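Local coordinates for uncharacterized protein PH0321 (Pyrococcus horikoshii, PDB 3BS4) that is of unknown function but has a KaiC-like domain of probable RecA-type fold, here bound to an unidentified peptide, at residues A30-K35 and L209-S214; S56-L61 and A145-G150. All blocks are in the same frame, centred on the assembly; numbering follows the deposited sequence. Where two conformers were deposited one is given.

Interaction 1: A30-K35 and L209-S214; sequences ASSRGK and LKTRSS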
loop_
_atom_site.group_PDB
_atom_site.type_symbol
_atom_site.label_atom_id
_atom_site.label_comp_id
_atom_site.label_asym_id
_atom_site.label_seq_id
_atom_site.Cartn_x
_atom_site.Cartn_y
_atom_site.Cartn_z
ATOM N N ALA A 30 11.589 -0.753 12.421
ATOM C CA ALA A 30 11.514 0.597 11.936
ATOM C C ALA A 30 12.822 1.103 11.347
ATOM O O ALA A 30 12.796 1.874 10.401
ATOM C CB ALA A 30 11.010 1.565 13.052
ATOM N N SER A 31 13.952 0.657 11.898
ATOM C CA SER A 31 15.257 1.129 11.429
ATOM C C SER A 31 15.513 0.705 9.992
ATOM O O SER A 31 16.294 1.335 9.296
ATOM C CB SER A 31 16.393 0.612 12.331
ATOM O OG SER A 31 16.212 1.077 13.661
ATOM N N SER A 32 14.838 -0.344 9.531
ATOM C CA SER A 32 15.087 -0.810 8.152
ATOM C C SER A 32 14.635 0.186 7.084
ATOM O O SER A 32 15.087 0.118 5.939
ATOM C CB SER A 32 14.414 -2.160 7.907
ATOM O OG SER A 32 12.998 -2.021 7.817
ATOM N N ARG A 33 13.710 1.075 7.449
ATOM C CA ARG A 33 13.148 2.044 6.510
ATOM C C ARG A 33 12.470 1.398 5.294
ATOM O O ARG A 33 12.393 2.002 4.230
ATOM C CB ARG A 33 14.207 3.061 6.075
ATOM C CG ARG A 33 14.591 4.006 7.203
ATOM C CD ARG A 33 15.722 4.943 6.808
ATOM N NE ARG A 33 15.346 5.815 5.693
ATOM C CZ ARG A 33 16.197 6.573 5.008
ATOM N NH1 ARG A 33 17.493 6.589 5.317
ATOM N NH2 ARG A 33 15.747 7.316 4.010
ATOM N N GLY A 34 11.960 0.174 5.453
ATOM C CA GLY A 34 11.171 -0.446 4.385
ATOM C C GLY A 34 9.982 0.412 3.970
ATOM O O GLY A 34 9.562 0.406 2.821
ATOM N N LYS A 35 9.440 1.161 4.914
ATOM C CA LYS A 35 8.342 2.079 4.617
ATOM C C LYS A 35 8.769 3.108 3.572
ATOM O O LYS A 35 8.003 3.454 2.664
ATOM C CB LYS A 35 7.871 2.751 5.919
ATOM C CG LYS A 35 6.856 3.864 5.796
ATOM C CD LYS A 35 6.246 4.234 7.154
ATOM C CE LYS A 35 7.289 4.471 8.261
ATOM N NZ LYS A 35 6.646 4.874 9.554
ATOM N N LEU A 209 7.712 -9.151 0.455
ATOM C CA LEU A 209 9.077 -8.651 0.659
ATOM C C LEU A 209 9.199 -8.206 2.100
ATOM O O LEU A 209 8.369 -7.426 2.571
ATOM C CB LEU A 209 9.363 -7.458 -0.258
ATOM C CG LEU A 209 9.120 -7.651 -1.763
ATOM C CD1 LEU A 209 9.584 -6.414 -2.558
ATOM C CD2 LEU A 209 9.762 -8.911 -2.290
ATOM N N LYS A 210 10.231 -8.680 2.788
ATOM C CA LYS A 210 10.421 -8.339 4.205
ATOM C C LYS A 210 11.696 -7.532 4.331
ATOM O O LYS A 210 12.727 -7.932 3.801
ATOM C CB LYS A 210 10.546 -9.599 5.055
ATOM C CG LYS A 210 10.761 -9.306 6.526
ATOM C CD LYS A 210 10.525 -10.549 7.350
ATOM C CE LYS A 210 11.786 -11.342 7.549
ATOM N NZ LYS A 210 11.542 -12.460 8.532
ATOM N N THR A 211 11.618 -6.384 5.002
ATOM C CA THR A 211 12.834 -5.599 5.262
ATOM C C THR A 211 13.210 -5.698 6.730
ATOM O O THR A 211 12.354 -5.828 7.612
ATOM C CB THR A 211 12.689 -4.122 4.862
ATOM O OG1 THR A 211 11.740 -3.461 5.720
ATOM C CG2 THR A 211 12.247 -3.998 3.407
ATOM N N ARG A 212 14.510 -5.658 6.989
ATOM C CA ARG A 212 14.996 -5.768 8.362
ATOM C C ARG A 212 16.392 -5.195 8.462
ATOM O O ARG A 212 17.085 -5.077 7.457
ATOM C CB ARG A 212 15.005 -7.220 8.810
ATOM C CG ARG A 212 15.944 -8.100 8.001
ATOM C CD ARG A 212 16.042 -9.472 8.619
ATOM N NE ARG A 212 17.074 -10.288 7.981
ATOM C CZ ARG A 212 17.134 -11.613 8.084
ATOM N NH1 ARG A 212 16.225 -12.275 8.786
ATOM N NH2 ARG A 212 18.107 -12.279 7.474
ATOM N N SER A 213 16.782 -4.853 9.686
ATOM C CA SER A 213 18.079 -4.252 9.977
ATOM C C SER A 213 18.951 -5.232 10.749
ATOM O O SER A 213 18.449 -6.074 11.496
ATOM C CB SER A 213 17.886 -3.005 10.855
ATOM O OG SER A 213 17.015 -2.061 10.246
ATOM N N SER A 214 20.260 -5.102 10.563
ATOM C CA SER A 214 21.241 -5.851 11.328
ATOM C C SER A 214 22.217 -4.805 11.865
ATOM O O SER A 214 22.702 -3.952 11.120
ATOM C CB SER A 214 21.944 -6.865 10.406
ATOM O OG SER A 214 23.082 -7.459 11.015
#
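A turn that probably corresponds to the P-loop of a RecA-type domain, between strand 22-27 and helix 34-47, rests on strand 207-216 through a file of small hydroxyl residues, Ser32 meeting Thr211 and Ser213. Thr211 OG1 donates to Ser32 OG at 2.8 Å. With chi1 of 72°, Ser32 OG stands between its own backbone N and carbonyl carbon, and there it also takes a weak bond from Gly34 N (3.4 Å) and pairs with the carbonyl of Asp29, so several partners fix its rotation. Thr211 OG1 lies 3.3 Å from Gly34 CA, where a side chain on the glycine would collide with it. Thr211 CG2 adds a looser contact to the same CA. Further along, Ser213 OG comes within 2.9 Å of Ser32 N, but the angle is too poor for a bond; its polar partner is Asp29. Ser213 OG also lies 3.4 Å from Ser31 CB. Arg222 and Tyr241 hold the carbonyls of Ser31 and Ser32 from strands 219-228 and 238-244. Gly34 and Lys35, placed between strand 22-27 and helix 34-47, are consistent with a degenerate Walker A turn of the RecA-like fold.

Interaction 2: S56-L61 and A145-G150; sequences SISYPL and AISMSG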
loop_
_atom_site.group_PDB
_atom_site.type_symbol
_atom_site.label_atom_id
_atom_site.label_comp_id
_atom_site.label_asym_id
_atom_site.label_seq_id
_atom_site.Cartn_x
_atom_site.Cartn_y
_atom_site.Cartn_z
ATOM N N SER A 56 -5.355 5.454 3.706
ATOM C CA SER A 56 -4.435 6.104 4.637
ATOM C C SER A 56 -4.899 5.810 6.047
ATOM O O SER A 56 -5.724 6.524 6.595
ATOM C CB SER A 56 -4.397 7.600 4.355
ATOM O OG SER A 56 -3.397 8.198 5.146
ATOM N N ILE A 57 -4.397 4.697 6.590
ATOM C CA ILE A 57 -4.922 4.084 7.806
ATOM C C ILE A 57 -4.170 4.561 9.048
ATOM O O ILE A 57 -4.780 4.815 10.091
ATOM C CB ILE A 57 -4.788 2.535 7.700
ATOM C CG1 ILE A 57 -5.625 1.984 6.515
ATOM C CG2 ILE A 57 -5.157 1.829 9.022
ATOM C CD1 ILE A 57 -5.037 0.723 5.869
ATOM N N SER A 58 -2.848 4.670 8.929
ATOM C CA SER A 58 -1.983 4.759 10.103
ATOM C C SER A 58 -1.520 6.154 10.487
ATOM O O SER A 58 -1.099 6.346 11.648
ATOM C CB SER A 58 -0.750 3.871 9.929
ATOM O OG SER A 58 -1.100 2.509 9.970
ATOM N N TYR A 59 -1.554 7.092 9.531
ATOM C CA TYR A 59 -0.953 8.420 9.729
ATOM C C TYR A 59 -1.939 9.527 9.414
ATOM O O TYR A 59 -2.765 9.388 8.503
ATOM C CB TYR A 59 0.327 8.589 8.866
ATOM C CG TYR A 59 1.320 7.503 9.167
ATOM C CD1 TYR A 59 2.014 7.508 10.378
ATOM C CD2 TYR A 59 1.477 6.412 8.306
ATOM C CE1 TYR A 59 2.887 6.494 10.709
ATOM C CE2 TYR A 59 2.344 5.383 8.630
ATOM C CZ TYR A 59 3.044 5.434 9.838
ATOM O OH TYR A 59 3.920 4.438 10.225
ATOM N N PRO A 60 -1.828 10.642 10.153
ATOM C CA PRO A 60 -2.620 11.823 9.814
ATOM C C PRO A 60 -2.332 12.248 8.381
ATOM O O PRO A 60 -1.199 12.149 7.920
ATOM C CB PRO A 60 -2.095 12.895 10.767
ATOM C CG PRO A 60 -1.390 12.165 11.878
ATOM C CD PRO A 60 -0.953 10.844 11.322
ATOM N N LEU A 61 -3.363 12.722 7.694
ATOM C CA LEU A 61 -3.213 13.191 6.331
ATOM C C LEU A 61 -2.088 14.233 6.172
ATOM O O LEU A 61 -1.322 14.193 5.222
ATOM C CB LEU A 61 -4.543 13.754 5.844
ATOM C CG LEU A 61 -4.573 14.163 4.378
ATOM C CD1 LEU A 61 -4.249 12.972 3.465
ATOM C CD2 LEU A 61 -5.923 14.789 4.055
ATOM N N ALA A 145 -2.035 0.519 0.835
ATOM C CA ALA A 145 -2.651 0.573 2.183
ATOM C C ALA A 145 -1.558 0.787 3.232
ATOM O O ALA A 145 -0.720 -0.106 3.450
ATOM C CB ALA A 145 -3.431 -0.722 2.484
ATOM N N ILE A 146 -1.589 1.977 3.847
ATOM C CA ILE A 146 -0.527 2.422 4.732
ATOM C C ILE A 146 -1.118 2.747 6.107
ATOM O O ILE A 146 -1.661 3.829 6.320
ATOM C CB ILE A 146 0.222 3.658 4.176
ATOM C CG1 ILE A 146 0.634 3.442 2.707
ATOM C CG2 ILE A 146 1.431 3.970 5.053
ATOM C CD1 ILE A 146 1.108 4.694 1.983
ATOM N N SER A 147 -1.060 1.798 7.042
ATOM C CA SER A 147 -0.550 0.449 6.886
ATOM C C SER A 147 -1.457 -0.549 7.553
ATOM O O SER A 147 -2.321 -0.164 8.359
ATOM C CB SER A 147 0.737 0.345 7.740
ATOM O OG SER A 147 1.704 1.296 7.302
ATOM N N MET A 148 -1.387 -1.813 7.166
ATOM C CA MET A 148 -2.495 -2.728 7.348
ATOM C C MET A 148 -2.313 -3.071 8.866
ATOM O O MET A 148 -3.262 -3.436 9.578
ATOM C CB MET A 148 -2.280 -4.004 6.542
ATOM C CG MET A 148 -2.636 -3.847 5.061
ATOM S SD MET A 148 -4.391 -3.473 4.778
ATOM C CE MET A 148 -5.092 -5.081 5.285
ATOM N N SER A 149 -1.083 -2.926 9.380
ATOM C CA SER A 149 -0.803 -3.117 10.810
ATOM C C SER A 149 -1.557 -2.106 11.690
ATOM O O SER A 149 -1.787 -2.350 12.884
ATOM C CB SER A 149 0.728 -3.068 11.070
ATOM O OG SER A 149 1.311 -1.935 10.431
ATOM N N GLY A 150 -1.967 -0.982 11.097
ATOM C CA GLY A 150 -2.726 0.040 11.819
ATOM C C GLY A 150 -4.061 -0.448 12.351
ATOM O O GLY A 150 -4.582 0.109 13.328
HETATM O O HOH W 1 -1.522 6.658 6.632
#
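Ile146 O is the hub on which the loop after strand 51-56 closes against the end of strand 141-146. It accepts from two successive amides: Ser58 N, at 3.0 Å, lies in the carbonyl plane on a lone pair, whereas Ile57 N, at 2.9 Å, sits 44° above that plane. A water donates to the same oxygen, also donates to Ser56 OG, and accepts from Tyr59 N. The next amide returns the grip, as Ser147 N donates at 3.0 Å to Ser58 OG, which lies anti to its own carbonyl carbon (chi1 -69°) and so faces that N-H. An alanine in place of Ser58 would probably leave Ser147 N without this acceptor, with the cis turn held less firmly to the loop.

Ile57 points its CD1 at Ala145 CB (4.0 Å) and, more loosely, Met148 SD, while its CG2 lies against the carbonyl oxygen Ser147 O at 3.5 Å. Tyr59 crosses Ile146 at about a right angle, its CE2 edge 4.0 Å from Ile146 CG2; Ser58 CB lies over one ring face, toward the rim. Gly150 CA approaches Ser58 OG to 3.5 Å, leaving little room for a side chain.

In the second shell, Glu190 bonds both Tyr59 OH and Ser147 OG, and the bound peptide packs on Ile57 and Met148. The parallel bridge of Ser56 with Ile146 ends just where the Ile146-Ser147 peptide turns cis, consistent with the non-proline cis peptide after the Walker B strand in RecA. Two amides and a water on one buried carbonyl would probably polarise it and help hold this bend.

How the interactions relate
The centres of interaction 1 and interaction 2 lie about 17 Å apart, on the same sheet, yet they touch where Lys35 NZ meets Tyr59 OH at 2.8 Å, a probable hydrogen bond. Glu190, at the end of strand 184-190, completes the junction with a salt bridge from its OE1 to Lys35 NZ, so the same carboxylate serves both contacts. The lysine that probably corresponds to the Walker A lysine is thus tied to the cis-peptide turn of 145-150. In RecA-type domains the C-terminal ends of the parallel strands frame the nucleotide site. The unidentified peptide packs on the interaction 2 side of this junction. Along the chain, interaction 2 falls wholly between the two segments of interaction 1.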